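PDB 2GGS: dTDP-4-dehydrorhamnose reductase from Sulfolobus tokodaii, which probably catalyses the NADPH-dependent reduction of dTDP-4-dehydrorhamnose to dTDP-rhamnose. Local coordinates for residues 68-74 with 127-131; 174-178 with 237-241; 42-46 with 82-87. All coordinates share one frame. Residue numbers count along the deposited sequence, not the author numbering.

How the contacts relate
From the N terminus, contact 3 opens at 42-46, the loop after strand 39-40, and closes at 82-87 on helix 77-97. Before it closes, 68-74 opens contact 1, which closes at 127-131 where helix 129-141 begins, so the two loops cross. They meet at N84, which packs on C73 and Y130, and both reach NADPH: contact 3 at the adenine, contact 1 at the pyrophosphate and the nicotinamide ribose. Contact 2 follows in series, 174-178 with 237-241, joining the small parallel sheet to the segment after it. Its centre lies about 15 Å from that of contact 1, which it touches through a probable hydrogen bond from I241 N to D71 OD1 (2.8 Å).

Contact 1: 68-74 with 127-131; sequences TDVDKCE and INYYG. With NDP (NADPH dihydro-nicotinamide-adenine-dinucleotide phosphate), chain C.
Two helix starts meet here, with C73 opposite Y130 (CA-CA 5.2 Å) and E74 opposite Y129 (CA-CA 5.1 Å). D69, chi1 t, caps helix 70-75: its OD1 accepts from K72 N at 3.0 Å and weakly from D71 N at 3.1 Å, while its OD2 forms a salt bridge with K72 NZ (3.2 Å). N128, chi1 p, caps helix 129-141 through OD1, which accepts from G131 N at 2.8 Å. The t,p rotamer of E74 carries OE1 to Y129 N for a nearly linear hydrogen bond of 2.8 Å. Water 1 links V70 O, E74 OE1 and Y130 N; water 2 joins E74 OE2 to I127 O. Y130, chi1 t, lays its ring along the 68-74 segment, V70 CG2 being 3.9 Å from Y130 CD2 and T68 CA 3.8 Å from Y130 CE1. C73, chi1 m, sets SG at the ring edge, 5.2 Å from the Y130 centroid. Past this packing, Y130 OH hydrogen-bonds NADPH O2D at 2.8 Å, and T68 OG1, chi1 p, donates to O1A at 2.9 Å. Y130 and K134, both at the cofactor, form the YxxxK signature characteristic of the short-chain dehydrogenase/reductase active site.

Contact 2: 174-178 with 237-241; sequences VFAFK and VRGWI
Strand 174-177 is extended, and facing it the 237-241 segment makes a type II beta turn from V237 to W240, with G239 at phi 104°, psi -29°, where a CB would clash with the carbonyl O of R238. The CA atoms come closest at F177 and V237, 6.0 Å apart. Apolar contacts dominate: V237, chi1 t, brings CG2 to 3.9 Å from F177 CB. Aromatic packing follows at F177, chi1 t, whose CB lies 3.6 Å from W240 CH2; W240, chi1 m, sets CZ3 over one face of the F177 ring, the six-membered rings being 5.3 Å apart between centroids with planes at 52°. At the exposed end R238, chi1 p, folds back so that its guanidinium and the ring of F175 (chi1 m) face each other, R238 NH2 3.2 Å from F175 CZ. The turn covers the face of strand 174-177 that carries F175 and F177; along one edge the strand pairs in parallel with strand 231-234, and V174 and A176, pointing from the opposite face, pack on helix 160-169. At the end of the turn, W240 makes a cation-pi contact with R244 and touches D71 of helix 70-75.

Contact 3: 42-46 with 82-87; sequences DLTDF and KINAEA. With NDP (NADPH dihydro-nicotinamide-adenine-dinucleotide phosphate), chain C.
F46, T44 and I83 bury the most surface where the loop 42-46 lies against helix 77-97; the CA atoms of T44 and I83 are closest, 5.9 Å apart. F46, with chi1 m, follows the N-cap residue D45 and directs its ring at the helix, bringing CE2 to 3.6 Å from E86 CD and CE1 to 3.7 Å from A87 CA, with K82 O at the ring edge, 3.9 Å from CZ. That carbonyl belongs to a wider pi-type turn, in which A87 N donates to K82 O at 3.0 Å. T44, chi1 p, places CG2 3.9 Å from K82 CB and 4.0 Å from I83 CB. It sits in a type I turn from D42 to D45 (D45 N to D42 O, 3.0 Å), and D42 OD1, chi1 t, accepts from T44 N at 2.8 Å, an Asx turn, and from T44 OG1 at 2.7 Å. I83, in the t,p rotamer, sets CD1 3.6 Å from L43 CB and CG1 3.6 Å from N7A of NADPH. The same turn reads the adenine edge with an Asp side chain and the next backbone N, as in many short-chain dehydrogenases/reductases: D42 OD1 accepts from NADPH N6A at 3.0 Å. NADPH N1A accepts from L43 N at 2.9 Å. Further along helix 77-97, H90 stacks on the F46 ring and I91 packs on L43, while A85 touches helix 129-141.

Contact 1: 68-74 with 127-131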
# COMPACT_ATOMS: atom_id res chain seq x y z
N THR A 68 7.24 -1.72 -4.99
CA THR A 68 5.91 -2.31 -5.23
C THR A 68 5.70 -2.95 -6.60
O THR A 68 4.60 -3.43 -6.90
CB THR A 68 4.81 -1.24 -4.99
OG1 THR A 68 4.95 -0.22 -5.97
CG2 THR A 68 4.94 -0.61 -3.59
N ASP A 69 6.73 -2.94 -7.45
CA ASP A 69 6.67 -3.68 -8.72
C ASP A 69 6.88 -5.15 -8.42
O ASP A 69 7.99 -5.62 -8.10
CB ASP A 69 7.73 -3.16 -9.70
CG ASP A 69 7.65 -3.83 -11.07
OD1 ASP A 69 7.39 -5.06 -11.18
OD2 ASP A 69 7.86 -3.10 -12.06
N VAL A 70 5.78 -5.90 -8.47
CA VAL A 70 5.77 -7.29 -8.08
C VAL A 70 6.75 -8.16 -8.87
O VAL A 70 7.46 -9.01 -8.30
CB VAL A 70 4.33 -7.86 -8.10
CG1 VAL A 70 4.33 -9.34 -7.81
CG2 VAL A 70 3.47 -7.06 -7.13
N ASP A 71 6.83 -7.95 -10.19
CA ASP A 71 7.69 -8.80 -11.01
C ASP A 71 9.15 -8.48 -10.81
O ASP A 71 9.98 -9.38 -10.75
CB ASP A 71 7.29 -8.70 -12.47
CG ASP A 71 5.89 -9.20 -12.69
OD1 ASP A 71 5.65 -10.40 -12.43
OD2 ASP A 71 5.04 -8.36 -13.05
N LYS A 72 9.44 -7.19 -10.62
CA LYS A 72 10.79 -6.76 -10.29
C LYS A 72 11.23 -7.36 -8.96
O LYS A 72 12.35 -7.86 -8.86
CB LYS A 72 10.87 -5.25 -10.24
CG LYS A 72 11.02 -4.67 -11.64
CD LYS A 72 11.39 -3.19 -11.64
CE LYS A 72 11.45 -2.66 -13.07
NZ LYS A 72 10.39 -3.24 -13.94
N CYS A 73 10.34 -7.39 -7.96
CA CYS A 73 10.68 -8.01 -6.66
C CYS A 73 11.06 -9.49 -6.82
O CYS A 73 11.86 -10.01 -6.04
CB CYS A 73 9.54 -7.87 -5.63
SG CYS A 73 9.25 -6.26 -4.99
N GLU A 74 10.47 -10.18 -7.79
CA GLU A 74 10.67 -11.62 -7.95
C GLU A 74 12.08 -11.93 -8.45
O GLU A 74 12.64 -12.97 -8.08
CB GLU A 74 9.61 -12.21 -8.91
CG GLU A 74 9.49 -13.70 -8.85
CD GLU A 74 8.71 -14.21 -7.62
OE1 GLU A 74 8.25 -13.38 -6.83
OE2 GLU A 74 8.57 -15.43 -7.45
N ILE A 127 3.05 -16.15 -1.79
CA ILE A 127 3.49 -16.94 -2.95
C ILE A 127 4.32 -16.15 -3.98
O ILE A 127 4.61 -16.65 -5.08
CB ILE A 127 2.31 -17.70 -3.60
CG1 ILE A 127 1.35 -16.73 -4.32
CG2 ILE A 127 1.60 -18.55 -2.54
CD1 ILE A 127 0.20 -17.44 -5.16
N ASN A 128 4.69 -14.92 -3.64
CA ASN A 128 5.62 -14.17 -4.46
C ASN A 128 6.58 -13.41 -3.56
O ASN A 128 6.27 -13.22 -2.37
CB ASN A 128 4.90 -13.24 -5.47
CG ASN A 128 3.91 -12.30 -4.80
OD1 ASN A 128 4.25 -11.53 -3.91
ND2 ASN A 128 2.66 -12.38 -5.24
N TYR A 129 7.73 -12.99 -4.11
CA TYR A 129 8.75 -12.34 -3.27
C TYR A 129 8.34 -10.92 -2.80
O TYR A 129 8.78 -10.48 -1.74
CB TYR A 129 10.16 -12.38 -3.89
CG TYR A 129 11.14 -12.12 -2.78
CD1 TYR A 129 11.37 -13.09 -1.80
CD2 TYR A 129 11.73 -10.86 -2.62
CE1 TYR A 129 12.21 -12.83 -0.70
CE2 TYR A 129 12.57 -10.59 -1.50
CZ TYR A 129 12.81 -11.60 -0.57
OH TYR A 129 13.59 -11.34 0.55
N TYR A 130 7.52 -10.21 -3.56
CA TYR A 130 7.00 -8.95 -3.07
C TYR A 130 6.28 -9.23 -1.74
O TYR A 130 6.57 -8.59 -0.72
CB TYR A 130 6.02 -8.32 -4.08
CG TYR A 130 5.23 -7.19 -3.50
CD1 TYR A 130 5.82 -5.98 -3.16
CD2 TYR A 130 3.85 -7.33 -3.27
CE1 TYR A 130 5.07 -4.93 -2.62
CE2 TYR A 130 3.09 -6.29 -2.70
CZ TYR A 130 3.70 -5.10 -2.39
OH TYR A 130 2.97 -4.05 -1.87
N GLY A 131 5.37 -10.20 -1.76
CA GLY A 131 4.64 -10.61 -0.54
C GLY A 131 5.54 -11.05 0.62
O GLY A 131 5.34 -10.65 1.78
PA NDP C . 4.26 3.57 -4.75
O1A NDP C . 4.95 2.62 -5.64
O2A NDP C . 3.41 4.56 -5.46
O5B NDP C . 5.28 4.37 -3.84
C5B NDP C . 6.45 3.75 -3.35
C4B NDP C . 7.13 4.79 -2.50
O4B NDP C . 8.25 4.16 -1.86
C3B NDP C . 7.61 6.00 -3.28
O3B NDP C . 7.35 7.15 -2.53
C2B NDP C . 9.12 5.74 -3.36
O2B NDP C . 9.77 6.97 -3.42
C1B NDP C . 9.33 5.06 -2.01
N9A NDP C . 10.59 4.31 -1.99
C8A NDP C . 10.88 3.17 -2.67
N7A NDP C . 12.17 2.82 -2.39
C5A NDP C . 12.67 3.74 -1.55
C6A NDP C . 13.93 3.89 -0.96
N6A NDP C . 14.95 3.05 -1.28
N1A NDP C . 14.11 4.99 -0.16
C2A NDP C . 13.11 5.92 0.11
N3A NDP C . 11.89 5.77 -0.50
C4A NDP C . 11.69 4.71 -1.31
O3 NDP C . 3.49 2.61 -3.71
PN NDP C . 2.00 2.83 -3.09
O1N NDP C . 1.74 4.18 -2.65
O2N NDP C . 1.14 2.17 -4.10
O5D NDP C . 2.09 1.82 -1.85
C5D NDP C . 2.15 2.33 -0.52
C4D NDP C . 2.31 1.20 0.49
O4D NDP C . 1.20 0.34 0.38
C3D NDP C . 3.55 0.33 0.29
O3D NDP C . 3.91 -0.06 1.59
C2D NDP C . 3.04 -0.86 -0.48
O2D NDP C . 3.87 -1.98 -0.28
C1D NDP C . 1.64 -1.00 0.17
N1N NDP C . 0.72 -1.72 -0.72
C2N NDP C . 0.64 -1.30 -2.02
C3N NDP C . -0.34 -1.79 -2.88
C7N NDP C . -0.37 -1.29 -4.29
O7N NDP C . -1.20 -1.95 -5.22
N7N NDP C . 0.38 -0.25 -4.65
C4N NDP C . -1.34 -2.82 -2.41
C5N NDP C . -1.15 -3.25 -0.97
C6N NDP C . -0.14 -2.66 -0.20
P2B NDP C . 10.41 7.56 -4.84
O1X NDP C . 10.57 8.99 -4.53
O2X NDP C . 9.45 7.27 -5.95
O3X NDP C . 11.75 6.85 -5.16
O HOH W 1 7.13 -10.79 -6.26
O HOH W 2 5.93 -16.05 -7.45

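Contact 2: 174-178 with 237-241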
# COMPACT_ATOMS: atom_id res chain seq x y z
N VAL A 174 -7.24 -5.47 -22.68
CA VAL A 174 -6.86 -5.67 -21.29
C VAL A 174 -6.96 -7.14 -20.95
O VAL A 174 -7.99 -7.77 -21.16
CB VAL A 174 -7.80 -4.87 -20.31
CG1 VAL A 174 -7.62 -5.37 -18.89
CG2 VAL A 174 -7.49 -3.41 -20.36
N PHE A 175 -5.86 -7.70 -20.44
CA PHE A 175 -5.86 -9.06 -19.93
C PHE A 175 -6.05 -9.08 -18.42
O PHE A 175 -5.17 -8.67 -17.66
CB PHE A 175 -4.58 -9.78 -20.39
CG PHE A 175 -4.49 -9.89 -21.88
CD1 PHE A 175 -5.18 -10.90 -22.54
CD2 PHE A 175 -3.81 -8.94 -22.62
CE1 PHE A 175 -5.14 -10.99 -23.92
CE2 PHE A 175 -3.76 -9.01 -24.01
CZ PHE A 175 -4.43 -10.04 -24.66
N ALA A 176 -7.22 -9.50 -17.98
CA ALA A 176 -7.57 -9.39 -16.57
C ALA A 176 -7.37 -10.71 -15.89
O ALA A 176 -8.01 -11.72 -16.21
CB ALA A 176 -9.03 -8.87 -16.38
N PHE A 177 -6.45 -10.71 -14.93
CA PHE A 177 -6.21 -11.87 -14.10
C PHE A 177 -7.51 -12.41 -13.50
O PHE A 177 -8.28 -11.66 -12.91
CB PHE A 177 -5.21 -11.50 -12.99
CG PHE A 177 -4.91 -12.62 -12.03
CD1 PHE A 177 -4.34 -13.82 -12.49
CD2 PHE A 177 -5.13 -12.47 -10.66
CE1 PHE A 177 -4.04 -14.87 -11.60
CE2 PHE A 177 -4.83 -13.51 -9.75
CZ PHE A 177 -4.26 -14.71 -10.23
N LYS A 178 -7.72 -13.71 -13.65
CA LYS A 178 -8.81 -14.40 -12.95
C LYS A 178 -8.48 -14.54 -11.47
O LYS A 178 -7.76 -15.46 -11.07
CB LYS A 178 -9.08 -15.78 -13.57
CG LYS A 178 -10.32 -16.51 -12.99
CD LYS A 178 -10.51 -17.87 -13.69
CE LYS A 178 -11.44 -18.80 -12.97
NZ LYS A 178 -11.24 -20.17 -13.55
N VAL A 237 -1.70 -14.14 -16.56
CA VAL A 237 -1.37 -13.02 -17.42
C VAL A 237 -0.02 -13.34 -18.06
O VAL A 237 0.92 -13.79 -17.39
CB VAL A 237 -1.32 -11.69 -16.61
CG1 VAL A 237 -0.92 -10.52 -17.49
CG2 VAL A 237 -2.68 -11.43 -15.93
N ARG A 238 0.08 -13.13 -19.37
CA ARG A 238 1.33 -13.36 -20.08
C ARG A 238 2.28 -12.19 -19.83
O ARG A 238 1.88 -11.01 -19.85
CB ARG A 238 1.07 -13.58 -21.58
CG ARG A 238 0.67 -12.31 -22.35
CD ARG A 238 -0.40 -12.56 -23.42
NE ARG A 238 -0.61 -11.38 -24.27
CZ ARG A 238 -1.40 -11.34 -25.34
NH1 ARG A 238 -2.08 -12.43 -25.70
NH2 ARG A 238 -1.52 -10.22 -26.04
N GLY A 239 3.53 -12.52 -19.55
CA GLY A 239 4.51 -11.50 -19.21
C GLY A 239 4.82 -11.48 -17.73
O GLY A 239 5.93 -11.10 -17.35
N TRP A 240 3.86 -11.87 -16.90
CA TRP A 240 4.06 -11.93 -15.44
C TRP A 240 5.18 -12.91 -15.07
O TRP A 240 5.22 -14.04 -15.58
CB TRP A 240 2.76 -12.30 -14.71
CG TRP A 240 1.86 -11.11 -14.45
CD1 TRP A 240 2.06 -9.83 -14.87
CD2 TRP A 240 0.60 -11.10 -13.75
NE1 TRP A 240 1.03 -9.02 -14.45
CE2 TRP A 240 0.12 -9.78 -13.76
CE3 TRP A 240 -0.16 -12.09 -13.10
CZ2 TRP A 240 -1.08 -9.40 -13.14
CZ3 TRP A 240 -1.37 -11.71 -12.48
CH2 TRP A 240 -1.81 -10.38 -12.51
N ILE A 241 6.10 -12.46 -14.23
CA ILE A 241 7.13 -13.33 -13.67
C ILE A 241 6.62 -13.97 -12.37
O ILE A 241 6.68 -15.18 -12.19
CB ILE A 241 8.50 -12.60 -13.45
CG1 ILE A 241 9.13 -12.19 -14.79
CG2 ILE A 241 9.48 -13.48 -12.69
CD1 ILE A 241 9.09 -10.71 -15.08

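Contact 3: 42-46 with 82-87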
# COMPACT_ATOMS: atom_id res chain seq x y z
N ASP A 42 17.28 7.97 0.88
CA ASP A 42 17.23 6.57 0.52
C ASP A 42 17.17 5.76 1.79
O ASP A 42 18.14 5.72 2.57
CB ASP A 42 18.49 6.17 -0.28
CG ASP A 42 18.43 4.75 -0.81
OD1 ASP A 42 17.69 3.89 -0.25
OD2 ASP A 42 19.14 4.47 -1.82
N LEU A 43 16.03 5.10 2.01
CA LEU A 43 15.82 4.29 3.22
C LEU A 43 16.76 3.07 3.36
O LEU A 43 16.85 2.49 4.44
CB LEU A 43 14.37 3.83 3.30
CG LEU A 43 13.44 4.68 4.16
CD1 LEU A 43 13.51 6.17 3.84
CD2 LEU A 43 12.01 4.16 4.10
N THR A 44 17.45 2.71 2.28
CA THR A 44 18.42 1.59 2.33
C THR A 44 19.82 2.05 2.79
O THR A 44 20.72 1.23 2.96
CB THR A 44 18.53 0.81 1.01
OG1 THR A 44 19.10 1.63 -0.02
CG2 THR A 44 17.12 0.27 0.55
N ASP A 45 19.99 3.34 2.99
CA ASP A 45 21.21 3.88 3.64
C ASP A 45 20.89 3.96 5.14
O ASP A 45 20.51 5.01 5.68
CB ASP A 45 21.59 5.24 3.02
CG ASP A 45 22.88 5.83 3.63
OD1 ASP A 45 23.37 5.35 4.67
OD2 ASP A 45 23.38 6.81 3.06
N PHE A 46 21.05 2.82 5.83
CA PHE A 46 20.53 2.70 7.19
C PHE A 46 21.05 3.73 8.21
O PHE A 46 20.25 4.29 8.95
CB PHE A 46 20.57 1.25 7.74
CG PHE A 46 19.96 0.21 6.80
CD1 PHE A 46 18.75 0.46 6.12
CD2 PHE A 46 20.57 -1.03 6.63
CE1 PHE A 46 18.20 -0.51 5.26
CE2 PHE A 46 20.02 -2.02 5.79
CZ PHE A 46 18.83 -1.75 5.09
N LYS A 82 15.93 -5.31 1.08
CA LYS A 82 16.49 -4.19 1.76
C LYS A 82 15.51 -3.09 2.03
O LYS A 82 15.58 -2.47 3.09
CB LYS A 82 17.62 -3.60 0.93
CG LYS A 82 18.87 -4.42 1.06
CD LYS A 82 20.09 -3.49 1.07
CE LYS A 82 20.73 -3.38 -0.31
NZ LYS A 82 21.62 -4.56 -0.59
N ILE A 83 14.62 -2.83 1.08
CA ILE A 83 13.67 -1.71 1.26
C ILE A 83 12.38 -2.22 1.92
O ILE A 83 11.87 -1.55 2.81
CB ILE A 83 13.39 -0.92 -0.05
CG1 ILE A 83 12.49 0.32 0.16
CG2 ILE A 83 12.78 -1.84 -1.15
CD1 ILE A 83 12.90 1.27 1.27
N ASN A 84 11.89 -3.39 1.48
CA ASN A 84 10.58 -3.85 1.97
C ASN A 84 10.64 -4.48 3.34
O ASN A 84 9.62 -4.51 4.07
CB ASN A 84 10.00 -4.86 0.99
CG ASN A 84 9.50 -4.22 -0.27
OD1 ASN A 84 9.41 -2.99 -0.40
ND2 ASN A 84 9.10 -5.08 -1.21
N ALA A 85 11.83 -4.97 3.71
CA ALA A 85 11.99 -5.62 5.00
C ALA A 85 13.04 -4.92 5.87
O ALA A 85 12.73 -4.36 6.93
CB ALA A 85 12.31 -7.12 4.82
N GLU A 86 14.30 -4.90 5.42
CA GLU A 86 15.36 -4.51 6.36
C GLU A 86 15.24 -3.04 6.81
O GLU A 86 15.53 -2.75 7.95
CB GLU A 86 16.75 -4.77 5.73
CG GLU A 86 17.84 -4.86 6.80
CD GLU A 86 19.13 -5.44 6.26
OE1 GLU A 86 19.25 -5.59 5.03
OE2 GLU A 86 20.01 -5.74 7.10
N ALA A 87 14.80 -2.13 5.93
CA ALA A 87 14.66 -0.71 6.29
C ALA A 87 13.73 -0.57 7.47
O ALA A 87 13.92 0.32 8.31
CB ALA A 87 14.16 0.13 5.10
PA NDP C . 4.26 3.57 -4.75
O1A NDP C . 4.95 2.62 -5.64
O2A NDP C . 3.41 4.56 -5.46
O5B NDP C . 5.28 4.37 -3.84
C5B NDP C . 6.45 3.75 -3.35
C4B NDP C . 7.13 4.79 -2.50
O4B NDP C . 8.25 4.16 -1.86
C3B NDP C . 7.61 6.00 -3.28
O3B NDP C . 7.35 7.15 -2.53
C2B NDP C . 9.12 5.74 -3.36
O2B NDP C . 9.77 6.97 -3.42
C1B NDP C . 9.33 5.06 -2.01
N9A NDP C . 10.59 4.31 -1.99
C8A NDP C . 10.88 3.17 -2.67
N7A NDP C . 12.17 2.82 -2.39
C5A NDP C . 12.67 3.74 -1.55
C6A NDP C . 13.93 3.89 -0.96
N6A NDP C . 14.95 3.05 -1.28
N1A NDP C . 14.11 4.99 -0.16
C2A NDP C . 13.11 5.92 0.11
N3A NDP C . 11.89 5.77 -0.50
C4A NDP C . 11.69 4.71 -1.31
O3 NDP C . 3.49 2.61 -3.71
PN NDP C . 2.00 2.83 -3.09
O1N NDP C . 1.74 4.18 -2.65
O2N NDP C . 1.14 2.17 -4.10
O5D NDP C . 2.09 1.82 -1.85
C5D NDP C . 2.15 2.33 -0.52
C4D NDP C . 2.31 1.20 0.49
O4D NDP C . 1.20 0.34 0.38
C3D NDP C . 3.55 0.33 0.29
O3D NDP C . 3.91 -0.06 1.59
C2D NDP C . 3.04 -0.86 -0.48
O2D NDP C . 3.87 -1.98 -0.28
C1D NDP C . 1.64 -1.00 0.17
N1N NDP C . 0.72 -1.72 -0.72
C2N NDP C . 0.64 -1.30 -2.02
C3N NDP C . -0.34 -1.79 -2.88
C7N NDP C . -0.37 -1.29 -4.29
O7N NDP C . -1.20 -1.95 -5.22
N7N NDP C . 0.38 -0.25 -4.65
C4N NDP C . -1.34 -2.82 -2.41
C5N NDP C . -1.15 -3.25 -0.97
C6N NDP C . -0.14 -2.66 -0.20
P2B NDP C . 10.41 7.56 -4.84
O1X NDP C . 10.57 8.99 -4.53
O2X NDP C . 9.45 7.27 -5.95
O3X NDP C . 11.75 6.85 -5.16